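Local atomic coordinates of sefir domain protein (Bacillus cereus F65185, PDB entry 5Y8E), a protein that probably takes part in signalling through homotypic SEFIR-SEFIR interactions, as a bacterial member of the domain family known from interleukin-17 receptor signalling. Residues S7-S11 / D66-K72; E29-E33 / L141-E145; H45-M51 / T82-T88; I87-N93 / F117-R121. The contacts are given in a common frame with arbitrary orientation. Residue numbers count along the deposited sequence, not the author numbering.

Contact 1: residues S7-S11 / D66-K72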
# COMPACT_ATOMS: atom_id res chain seq x y z
N SER A 7 -0.51 -2.73 -2.71
CA SER A 7 -0.06 -3.97 -2.09
C SER A 7 -1.07 -4.35 -1.02
O SER A 7 -1.36 -3.56 -0.12
CB SER A 7 1.33 -3.77 -1.48
OG SER A 7 1.80 -4.94 -0.83
N TYR A 8 -1.62 -5.55 -1.13
CA TYR A 8 -2.64 -5.99 -0.17
C TYR A 8 -2.69 -7.50 -0.08
O TYR A 8 -2.13 -8.21 -0.92
CB TYR A 8 -4.03 -5.42 -0.54
CG TYR A 8 -4.67 -6.01 -1.78
CD1 TYR A 8 -4.16 -5.73 -3.04
CD2 TYR A 8 -5.81 -6.80 -1.69
CE1 TYR A 8 -4.74 -6.25 -4.18
CE2 TYR A 8 -6.42 -7.32 -2.83
CZ TYR A 8 -5.87 -7.03 -4.07
OH TYR A 8 -6.43 -7.54 -5.22
N SER A 9 -3.35 -8.00 0.95
CA SER A 9 -3.52 -9.44 1.10
C SER A 9 -4.96 -9.80 0.75
O SER A 9 -5.87 -9.00 0.98
CB SER A 9 -3.22 -9.86 2.54
OG SER A 9 -3.45 -11.24 2.72
N TRP A 10 -5.18 -10.99 0.20
CA TRP A 10 -6.54 -11.42 -0.12
C TRP A 10 -7.22 -12.01 1.13
O TRP A 10 -7.56 -13.19 1.17
CB TRP A 10 -6.53 -12.44 -1.26
CG TRP A 10 -6.30 -11.84 -2.63
CD1 TRP A 10 -5.69 -10.65 -2.93
CD2 TRP A 10 -6.69 -12.41 -3.89
NE1 TRP A 10 -5.66 -10.46 -4.29
CE2 TRP A 10 -6.27 -11.52 -4.91
CE3 TRP A 10 -7.34 -13.59 -4.26
CZ2 TRP A 10 -6.49 -11.77 -6.27
CZ3 TRP A 10 -7.56 -13.84 -5.62
CH2 TRP A 10 -7.14 -12.94 -6.60
N SER A 11 -7.43 -11.16 2.13
CA SER A 11 -7.89 -11.59 3.44
C SER A 11 -9.29 -12.22 3.42
O SER A 11 -9.58 -13.14 4.19
CB SER A 11 -7.87 -10.41 4.41
OG SER A 11 -6.62 -9.76 4.37
N ASP A 66 -4.53 -4.16 6.83
CA ASP A 66 -5.49 -4.77 7.74
C ASP A 66 -4.73 -5.71 8.67
O ASP A 66 -3.51 -5.87 8.54
CB ASP A 66 -6.65 -5.46 6.99
CG ASP A 66 -6.19 -6.59 6.08
OD1 ASP A 66 -4.98 -6.71 5.76
OD2 ASP A 66 -7.07 -7.37 5.65
N LYS A 67 -5.44 -6.31 9.63
CA LYS A 67 -4.78 -7.17 10.61
C LYS A 67 -4.05 -8.32 9.93
O LYS A 67 -2.92 -8.66 10.30
CB LYS A 67 -5.81 -7.70 11.62
CG LYS A 67 -5.24 -8.72 12.59
CD LYS A 67 -6.22 -9.01 13.72
CE LYS A 67 -5.83 -8.25 14.98
NZ LYS A 67 -6.87 -8.32 16.05
N ASP A 68 -4.70 -8.90 8.93
CA ASP A 68 -4.15 -10.05 8.21
C ASP A 68 -2.81 -9.72 7.55
O ASP A 68 -1.85 -10.48 7.66
CB ASP A 68 -5.15 -10.53 7.16
CG ASP A 68 -4.65 -11.76 6.41
OD1 ASP A 68 -4.53 -12.83 7.04
OD2 ASP A 68 -4.39 -11.65 5.19
N TYR A 69 -2.76 -8.60 6.84
CA TYR A 69 -1.54 -8.21 6.13
C TYR A 69 -0.40 -8.06 7.12
O TYR A 69 0.70 -8.57 6.91
CB TYR A 69 -1.77 -6.89 5.40
CG TYR A 69 -0.66 -6.49 4.45
CD1 TYR A 69 0.48 -5.85 4.92
CD2 TYR A 69 -0.76 -6.73 3.09
CE1 TYR A 69 1.50 -5.47 4.06
CE2 TYR A 69 0.25 -6.36 2.21
CZ TYR A 69 1.37 -5.73 2.71
OH TYR A 69 2.38 -5.35 1.85
N CYS A 70 -0.68 -7.38 8.22
CA CYS A 70 0.32 -7.07 9.24
C CYS A 70 0.85 -8.33 9.92
O CYS A 70 2.06 -8.48 10.13
CB CYS A 70 -0.30 -6.13 10.29
SG CYS A 70 0.82 -5.52 11.58
N GLU A 71 -0.06 -9.23 10.27
CA GLU A 71 0.35 -10.45 10.97
C GLU A 71 1.20 -11.36 10.08
O GLU A 71 2.15 -11.98 10.54
CB GLU A 71 -0.88 -11.18 11.54
CG GLU A 71 -1.64 -10.34 12.56
CD GLU A 71 -2.52 -11.16 13.49
OE1 GLU A 71 -3.10 -12.17 13.04
OE2 GLU A 71 -2.62 -10.79 14.68
N LYS A 72 0.87 -11.40 8.79
CA LYS A 72 1.64 -12.20 7.84
C LYS A 72 2.97 -11.53 7.52
O LYS A 72 4.00 -12.20 7.35
CB LYS A 72 0.83 -12.42 6.56
CG LYS A 72 -0.32 -13.43 6.70
CD LYS A 72 -1.39 -13.19 5.64
CE LYS A 72 -2.24 -14.43 5.37
NZ LYS A 72 -1.60 -15.34 4.39
O HOH W 1 -4.47 -6.20 2.92
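S7, ending strand 3-7, and S9 and S11 just after it bind the first turn of helix 67-75. S9 OG donates to D68 OD2 at 2.7 Å. S11 OG lies 2.7 Å from D66 OD2 and 3.0 Å from D68 OD2, one proton within reach of two carboxylates. S7 OG and Y69 OH form a third hydrogen bond (2.8 Å). D66 is the N-cap of the helix: its OD1 accepts from Y69 N at 3.1 Å, and also takes a proton from water 1, which accepts from S9 N (2.9 Å on each side). The cap thus meets the loop through water 1 and, where its proton turns that way, S11 OG. Packing is thinner: the edge of the Y69 ring meets the backbone of S9 (N to CD2 3.6 Å), Y8 CA is 3.8 Å from Y69 CE2, and K72 CD is 4.1 Å from S9 OG. The arrangement joins the ends of two parallel strands, 3-7 and 60-65, in the α/β fold that SEFIR shares with TIR domains. Y8 points away from the helix, packing on V19 of helix 13-29 and I64 of strand 60-65 and bonding to D37; Y69 touches V63.

Contact 2: residues E29-E33 / L141-E145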
# COMPACT_ATOMS: atom_id res chain seq x y z
N GLU A 29 -11.73 9.29 -9.84
CA GLU A 29 -11.89 10.56 -9.15
C GLU A 29 -10.61 11.35 -8.91
O GLU A 29 -10.64 12.52 -8.67
CB GLU A 29 -12.62 10.38 -7.81
CG GLU A 29 -13.95 9.76 -7.93
CD GLU A 29 -14.76 9.76 -6.67
OE1 GLU A 29 -14.38 10.40 -5.71
OE2 GLU A 29 -15.78 9.08 -6.66
N SER A 30 -9.50 10.65 -8.92
CA SER A 30 -8.22 11.24 -8.51
C SER A 30 -7.18 11.33 -9.62
O SER A 30 -6.06 11.80 -9.39
CB SER A 30 -7.66 10.50 -7.29
OG SER A 30 -8.57 10.55 -6.21
N GLY A 31 -7.53 10.88 -10.82
CA GLY A 31 -6.66 11.07 -11.98
C GLY A 31 -5.31 10.37 -11.90
O GLY A 31 -4.31 10.87 -12.42
N VAL A 32 -5.27 9.22 -11.24
CA VAL A 32 -4.04 8.44 -11.20
C VAL A 32 -4.20 7.13 -11.95
O VAL A 32 -5.31 6.70 -12.24
CB VAL A 32 -3.57 8.15 -9.75
CG1 VAL A 32 -3.35 9.44 -8.98
CG2 VAL A 32 -4.56 7.24 -9.04
N GLU A 33 -3.07 6.51 -12.27
CA GLU A 33 -3.06 5.17 -12.85
C GLU A 33 -2.82 4.19 -11.72
O GLU A 33 -1.90 4.37 -10.93
CB GLU A 33 -1.94 5.05 -13.88
CG GLU A 33 -2.12 5.97 -15.09
CD GLU A 33 -3.28 5.55 -15.96
OE1 GLU A 33 -3.77 4.41 -15.81
OE2 GLU A 33 -3.72 6.36 -16.80
N LEU A 141 -1.80 12.70 -0.23
CA LEU A 141 -0.53 11.99 -0.06
C LEU A 141 -0.01 11.41 -1.38
O LEU A 141 1.20 11.40 -1.64
CB LEU A 141 -0.68 10.88 0.98
CG LEU A 141 -0.87 11.35 2.43
CD1 LEU A 141 -1.39 10.23 3.30
CD2 LEU A 141 0.46 11.88 2.96
N ILE A 142 -0.93 10.92 -2.20
CA ILE A 142 -0.56 10.36 -3.50
C ILE A 142 0.06 11.41 -4.42
O ILE A 142 1.08 11.16 -5.07
CB ILE A 142 -1.77 9.66 -4.17
CG1 ILE A 142 -1.99 8.29 -3.53
CG2 ILE A 142 -1.56 9.53 -5.68
CD1 ILE A 142 -3.34 7.65 -3.88
N TRP A 143 -0.54 12.60 -4.45
CA TRP A 143 -0.07 13.68 -5.32
C TRP A 143 1.09 14.48 -4.75
O TRP A 143 1.73 15.27 -5.45
CB TRP A 143 -1.25 14.60 -5.69
CG TRP A 143 -2.12 14.01 -6.76
CD1 TRP A 143 -3.20 13.18 -6.59
CD2 TRP A 143 -1.97 14.18 -8.18
NE1 TRP A 143 -3.73 12.84 -7.82
CE2 TRP A 143 -2.99 13.44 -8.80
CE3 TRP A 143 -1.08 14.90 -8.97
CZ2 TRP A 143 -3.14 13.40 -10.19
CZ3 TRP A 143 -1.22 14.86 -10.34
CH2 TRP A 143 -2.25 14.12 -10.94
N GLU A 144 1.37 14.29 -3.47
CA GLU A 144 2.50 14.96 -2.83
C GLU A 144 3.82 14.39 -3.36
O GLU A 144 3.92 13.20 -3.67
CB GLU A 144 2.41 14.76 -1.32
CG GLU A 144 3.45 15.50 -0.50
CD GLU A 144 3.41 15.09 0.96
OE1 GLU A 144 3.22 13.89 1.24
OE2 GLU A 144 3.56 15.98 1.82
N GLU A 145 4.84 15.24 -3.48
CA GLU A 145 6.16 14.79 -3.89
C GLU A 145 7.19 15.19 -2.85
O GLU A 145 7.88 16.21 -3.02
CB GLU A 145 6.52 15.36 -5.26
CG GLU A 145 5.59 14.91 -6.38
CD GLU A 145 6.11 15.26 -7.76
OE1 GLU A 145 7.22 14.82 -8.11
OE2 GLU A 145 5.41 16.00 -8.49
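Residue G31 leaves helical geometry at the end of helix 13-29 with positive phi (63°), and the chain then extends through V32 toward strand 33-35. Across from it, helix 131-143 finishes at W143, and E144 turns out of the helix (phi/psi -70/146). The backbones stay well apart, V32 CA to I142 CA being 8.7 Å, so the gap is spanned largely by side chains. W143 NE1 donates to S30 O at 3.0 Å, with the indole edge turned to that carbonyl, and W143 CZ2 lies 3.6 Å from G31 O. The contact thereby joins the ends of two helices of the α/β SEFIR fold, helix 13-29, which follows the first strand, and helix 131-143, the last in the chain. V32 CG1 packs against both I142 CG2 (3.8 Å) and the indole (3.6 Å to W143 NE1). V32 and I142 both also touch L26 of helix 13-29 and V4 of strand 3-7, whereas W143 is exposed. S30 OG hydrogen-bonds to E139 and Y135, about one and two turns before W143 on the same helix.

Contact 3: residues H45-M51 / T82-T88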
# COMPACT_ATOMS: atom_id res chain seq x y z
N HIS A 45 1.48 -17.94 -8.22
CA HIS A 45 2.92 -18.12 -8.01
C HIS A 45 3.79 -17.06 -8.70
O HIS A 45 5.01 -17.17 -8.70
CB HIS A 45 3.37 -19.53 -8.43
CG HIS A 45 3.17 -19.82 -9.89
ND1 HIS A 45 2.36 -20.83 -10.34
CD2 HIS A 45 3.68 -19.23 -10.99
CE1 HIS A 45 2.37 -20.86 -11.66
NE2 HIS A 45 3.17 -19.90 -12.08
N ASP A 46 3.14 -16.04 -9.28
CA ASP A 46 3.85 -14.88 -9.82
C ASP A 46 3.63 -13.65 -8.96
O ASP A 46 4.04 -12.55 -9.33
CB ASP A 46 3.38 -14.57 -11.25
CG ASP A 46 3.79 -15.62 -12.25
OD1 ASP A 46 4.88 -16.21 -12.08
OD2 ASP A 46 3.04 -15.84 -13.22
N ARG A 47 2.99 -13.82 -7.81
CA ARG A 47 2.62 -12.68 -6.97
C ARG A 47 3.81 -11.92 -6.42
O ARG A 47 3.78 -10.68 -6.35
CB ARG A 47 1.70 -13.12 -5.85
CG ARG A 47 0.27 -13.26 -6.30
CD ARG A 47 -0.57 -13.94 -5.26
NE ARG A 47 -1.98 -13.81 -5.59
CZ ARG A 47 -2.94 -14.58 -5.10
NH1 ARG A 47 -2.65 -15.56 -4.25
NH2 ARG A 47 -4.20 -14.38 -5.46
N PHE A 48 4.83 -12.65 -6.01
CA PHE A 48 6.03 -11.99 -5.48
C PHE A 48 6.70 -11.17 -6.57
O PHE A 48 6.99 -10.04 -6.40
CB PHE A 48 7.01 -13.01 -4.90
CG PHE A 48 8.24 -12.39 -4.30
CD1 PHE A 48 8.27 -12.03 -3.00
CD2 PHE A 48 9.34 -12.21 -5.03
CE1 PHE A 48 9.35 -11.47 -2.44
CE2 PHE A 48 10.48 -11.67 -4.45
CZ PHE A 48 10.45 -11.30 -3.16
N GLU A 49 6.89 -11.79 -7.72
CA GLU A 49 7.51 -11.10 -8.83
C GLU A 49 6.68 -9.86 -9.22
O GLU A 49 7.20 -8.84 -9.49
CB GLU A 49 7.71 -12.01 -10.03
CG GLU A 49 8.34 -11.36 -11.17
CD GLU A 49 8.61 -12.32 -12.35
OE1 GLU A 49 8.53 -13.51 -12.15
OE2 GLU A 49 8.86 -11.85 -13.46
N PHE A 50 5.37 -10.01 -9.21
CA PHE A 50 4.51 -8.86 -9.57
C PHE A 50 4.67 -7.73 -8.54
O PHE A 50 4.77 -6.60 -8.87
CB PHE A 50 3.08 -9.29 -9.68
CG PHE A 50 2.16 -8.20 -10.08
CD1 PHE A 50 2.11 -7.76 -11.36
CD2 PHE A 50 1.30 -7.65 -9.16
CE1 PHE A 50 1.23 -6.75 -11.70
CE2 PHE A 50 0.43 -6.67 -9.51
CZ PHE A 50 0.40 -6.20 -10.74
N MET A 51 4.72 -8.13 -7.29
CA MET A 51 4.91 -7.18 -6.21
C MET A 51 6.24 -6.42 -6.37
O MET A 51 6.29 -5.24 -6.39
CB MET A 51 4.84 -7.88 -4.86
CG MET A 51 5.14 -7.00 -3.63
SD MET A 51 5.19 -7.84 -1.99
CE MET A 51 6.16 -9.34 -2.35
N THR A 82 7.52 -17.70 -4.04
CA THR A 82 7.05 -17.10 -5.28
C THR A 82 5.60 -16.63 -5.18
O THR A 82 5.15 -15.81 -5.97
CB THR A 82 7.18 -18.07 -6.46
OG1 THR A 82 6.36 -19.22 -6.23
CG2 THR A 82 8.63 -18.51 -6.62
N GLU A 83 4.87 -17.16 -4.20
CA GLU A 83 3.45 -16.85 -4.02
C GLU A 83 3.20 -15.69 -3.06
O GLU A 83 2.11 -15.22 -2.91
CB GLU A 83 2.66 -18.10 -3.56
CG GLU A 83 2.65 -19.17 -4.62
CD GLU A 83 2.12 -20.52 -4.10
OE1 GLU A 83 2.73 -21.06 -3.17
OE2 GLU A 83 1.10 -20.98 -4.60
N THR A 84 4.26 -15.26 -2.40
CA THR A 84 4.20 -14.23 -1.39
C THR A 84 3.69 -12.87 -2.00
O THR A 84 4.20 -12.43 -2.99
CB THR A 84 5.58 -14.11 -0.75
OG1 THR A 84 5.93 -15.35 -0.12
CG2 THR A 84 5.65 -13.00 0.24
N MET A 85 2.69 -12.24 -1.38
CA MET A 85 2.16 -11.00 -1.89
C MET A 85 2.25 -9.83 -0.86
O MET A 85 1.73 -8.79 -1.08
CB MET A 85 0.73 -11.16 -2.41
CG MET A 85 -0.31 -11.25 -1.35
SD MET A 85 -1.92 -12.00 -2.00
CE MET A 85 -2.23 -10.94 -3.31
N ILE A 86 2.95 -10.06 0.23
CA ILE A 86 3.06 -9.14 1.32
C ILE A 86 4.52 -8.59 1.37
O ILE A 86 5.44 -9.32 1.30
CB ILE A 86 2.68 -9.88 2.65
CG1 ILE A 86 1.18 -10.23 2.57
CG2 ILE A 86 2.98 -9.10 3.80
CD1 ILE A 86 0.67 -10.96 3.64
N ILE A 87 4.64 -7.29 1.47
CA ILE A 87 5.92 -6.65 1.49
C ILE A 87 6.83 -7.26 2.57
O ILE A 87 6.45 -7.41 3.68
CB ILE A 87 5.76 -5.15 1.67
CG1 ILE A 87 5.19 -4.52 0.42
CG2 ILE A 87 7.04 -4.49 1.95
CD1 ILE A 87 4.77 -3.14 0.60
N THR A 88 8.06 -7.53 2.17
CA THR A 88 9.09 -8.06 3.08
C THR A 88 10.09 -7.00 3.57
O THR A 88 10.27 -6.03 2.93
CB THR A 88 9.97 -9.13 2.33
OG1 THR A 88 10.58 -8.49 1.24
CG2 THR A 88 9.13 -10.25 1.82
O HOH W 2 -0.33 -16.04 -2.42
O HOH W 3 6.90 -14.78 -8.06
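H45, in the 3-10 turn before helix 47-57, lies against the loop at E83, with CA atoms 4.2 Å apart and H45 CA 3.6 Å from E83 CG. D46 occupies the N-cap position but makes no side-chain capping bond. At R47 the aliphatic part packs on the loop backbone (R47 CB to E83 O 3.6 Å), the guanidinium carries M85 CE over one face (3.7 Å from R47 NE), and water 2 joins R47 NH1 (3.0 Å) to E83 O (2.6 Å). F48 N donates to T82 O at 3.2 Å and 167°, so a loop carbonyl takes up an amide of the first helical turn, which has no acceptor within its own helix. Water 3, 3.0 Å from E49 N and 2.9 Å from T82 O, extends this capping to the next amide. The F48 ring reaches T84 CB (4.1 Å from F48 CD1) and T88 CG2 (4.4 Å from F48 CE1). One turn on, M51 SD lies 3.5 Å from both I86 C and I87 N. The loop 82-88 is thus laid across the start of helix 47-57: I86 faces helix 67-75 through Y69, K72 and A73, F48 and M51 meet I91 of helix 89-93, and R47 makes a cation-pi contact with W10.

Contact 4: residues I87-N93 / F117-R121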
# COMPACT_ATOMS: atom_id res chain seq x y z
N ILE A 87 4.64 -7.29 1.47
CA ILE A 87 5.92 -6.65 1.49
C ILE A 87 6.83 -7.26 2.57
O ILE A 87 6.45 -7.41 3.68
CB ILE A 87 5.76 -5.15 1.67
CG1 ILE A 87 5.19 -4.52 0.42
CG2 ILE A 87 7.04 -4.49 1.95
CD1 ILE A 87 4.77 -3.14 0.60
N THR A 88 8.06 -7.53 2.17
CA THR A 88 9.09 -8.06 3.08
C THR A 88 10.09 -7.00 3.57
O THR A 88 10.27 -6.03 2.93
CB THR A 88 9.97 -9.13 2.33
OG1 THR A 88 10.58 -8.49 1.24
CG2 THR A 88 9.13 -10.25 1.82
N PRO A 89 10.80 -7.27 4.67
CA PRO A 89 11.81 -6.31 5.12
C PRO A 89 12.80 -5.98 4.01
O PRO A 89 13.16 -4.82 3.84
CB PRO A 89 12.52 -7.06 6.25
CG PRO A 89 11.45 -7.94 6.82
CD PRO A 89 10.64 -8.38 5.62
N ASN A 90 13.22 -6.99 3.25
CA ASN A 90 14.18 -6.76 2.18
C ASN A 90 13.67 -5.82 1.09
O ASN A 90 14.39 -4.95 0.61
CB ASN A 90 14.63 -8.08 1.56
CG ASN A 90 15.80 -7.90 0.64
OD1 ASN A 90 15.69 -8.08 -0.57
ND2 ASN A 90 16.94 -7.51 1.20
N ILE A 91 12.41 -6.01 0.69
CA ILE A 91 11.82 -5.15 -0.32
C ILE A 91 11.66 -3.74 0.23
O ILE A 91 12.01 -2.76 -0.44
CB ILE A 91 10.46 -5.70 -0.82
CG1 ILE A 91 10.68 -6.97 -1.65
CG2 ILE A 91 9.72 -4.65 -1.65
CD1 ILE A 91 9.40 -7.73 -1.94
N TYR A 92 11.14 -3.64 1.45
CA TYR A 92 10.95 -2.34 2.10
C TYR A 92 12.26 -1.58 2.20
O TYR A 92 12.33 -0.38 1.92
CB TYR A 92 10.37 -2.54 3.51
CG TYR A 92 10.03 -1.25 4.22
CD1 TYR A 92 8.83 -0.60 3.97
CD2 TYR A 92 10.91 -0.68 5.14
CE1 TYR A 92 8.50 0.57 4.62
CE2 TYR A 92 10.59 0.51 5.78
CZ TYR A 92 9.39 1.12 5.52
OH TYR A 92 9.04 2.29 6.15
N ASN A 93 13.31 -2.29 2.61
CA ASN A 93 14.61 -1.66 2.85
C ASN A 93 15.24 -1.12 1.57
O ASN A 93 15.94 -0.11 1.60
CB ASN A 93 15.57 -2.64 3.53
CG ASN A 93 15.20 -2.92 4.97
OD1 ASN A 93 14.52 -2.13 5.62
ND2 ASN A 93 15.68 -4.04 5.49
N PHE A 117 8.56 -3.89 10.84
CA PHE A 117 9.80 -3.45 10.22
C PHE A 117 9.69 -2.15 9.43
O PHE A 117 10.68 -1.64 8.92
CB PHE A 117 10.39 -4.56 9.34
CG PHE A 117 9.46 -5.07 8.30
CD1 PHE A 117 9.38 -4.45 7.06
CD2 PHE A 117 8.68 -6.19 8.54
CE1 PHE A 117 8.51 -4.92 6.10
CE2 PHE A 117 7.82 -6.68 7.58
CZ PHE A 117 7.73 -6.04 6.35
N PHE A 118 8.47 -1.63 9.33
CA PHE A 118 8.28 -0.31 8.74
C PHE A 118 8.94 0.70 9.66
O PHE A 118 8.57 0.82 10.83
CB PHE A 118 6.79 -0.01 8.54
CG PHE A 118 6.20 -0.64 7.30
CD1 PHE A 118 5.14 -0.03 6.64
CD2 PHE A 118 6.71 -1.83 6.79
CE1 PHE A 118 4.60 -0.60 5.49
CE2 PHE A 118 6.17 -2.41 5.65
CZ PHE A 118 5.11 -1.79 5.00
N LYS A 119 9.93 1.42 9.15
CA LYS A 119 10.78 2.26 9.99
C LYS A 119 10.08 3.50 10.52
O LYS A 119 10.16 3.80 11.71
CB LYS A 119 12.09 2.61 9.29
CG LYS A 119 12.99 1.40 9.11
CD LYS A 119 14.15 1.70 8.19
CE LYS A 119 14.70 0.43 7.57
NZ LYS A 119 15.22 0.69 6.20
N SER A 120 9.39 4.23 9.65
CA SER A 120 8.51 5.28 10.14
C SER A 120 7.22 4.64 10.64
O SER A 120 6.74 3.67 10.06
CB SER A 120 8.24 6.35 9.08
OG SER A 120 7.66 5.79 7.91
N ARG A 121 6.68 5.18 11.73
CA ARG A 121 5.47 4.63 12.33
C ARG A 121 4.23 5.32 11.79
O ARG A 121 3.14 5.22 12.37
CB ARG A 121 5.52 4.76 13.85
CG ARG A 121 6.31 3.66 14.55
CD ARG A 121 5.66 2.30 14.32
NE ARG A 121 6.39 1.51 13.34
CZ ARG A 121 6.04 0.27 12.98
NH1 ARG A 121 4.98 -0.30 13.52
NH2 ARG A 121 6.76 -0.38 12.07
O HOH W 4 13.14 -2.91 7.77
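T88 caps the short helix 89-93: its OG1 accepts from I91 N at 3.1 Å, while T88 O takes Y92 N (2.9 Å) and P89 O takes N93 N (2.8 Å). Across the gap to loop 117-121, Y92 OH accepts from K119 N at 3.2 Å, though at a bent 136°. N93 OD1 serves two donors, K119 NZ at 3.0 Å and water 4 at 2.7 Å; the water gives its other proton to F117 O at 3.0 Å. F118 O is satisfied inside the loop by R121 NH2 (2.5 Å), a nitrogen that also bonds to P115 O. Between these polar points lie aromatic rings. Y92 and F118 form an offset stack, centroids 4.4 Å apart and planes at 16°, and F118 CA sits off-centre over the Y92 ring in a CH-pi contact. P89 CG stands over the F117 face, 3.8 Å from the ring centroid, and I87 CG2 approaches both phenylalanines. Y92 also stacks on F100 of strand 100-108. One stack, CH-pi contacts and aliphatic packing thus make the apolar part, while Y92 OH takes the K119 amide, water 4 serves F117 O, and K119 NZ and N93 pair at the exposed border.

In the fold
Contacts 1, 3 and 4 adjoin one another, whereas contact 2 lies on the opposite side of the chain's centre, with nearest atoms about 11 Å away. Contacts 3 and 4 share I87 and T88; Y69 of contact 1 reaches I87 N through a probable hydrogen bond (OH to N 3.0 Å). Contact 2 is mostly buried despite its exposed W143, while the others are partly buried with exposed rims: K72; H45, T82 and E83; N93 and K119. Contact 1 is chiefly polar, contact 3 relies on loop carbonyls, waters and sulphur packing, and contact 4 is aromatic with a polar border. Contact 2, the smallest, joins segments 108 residues apart, so contacts 3 and 4 are nested within the loop it closes.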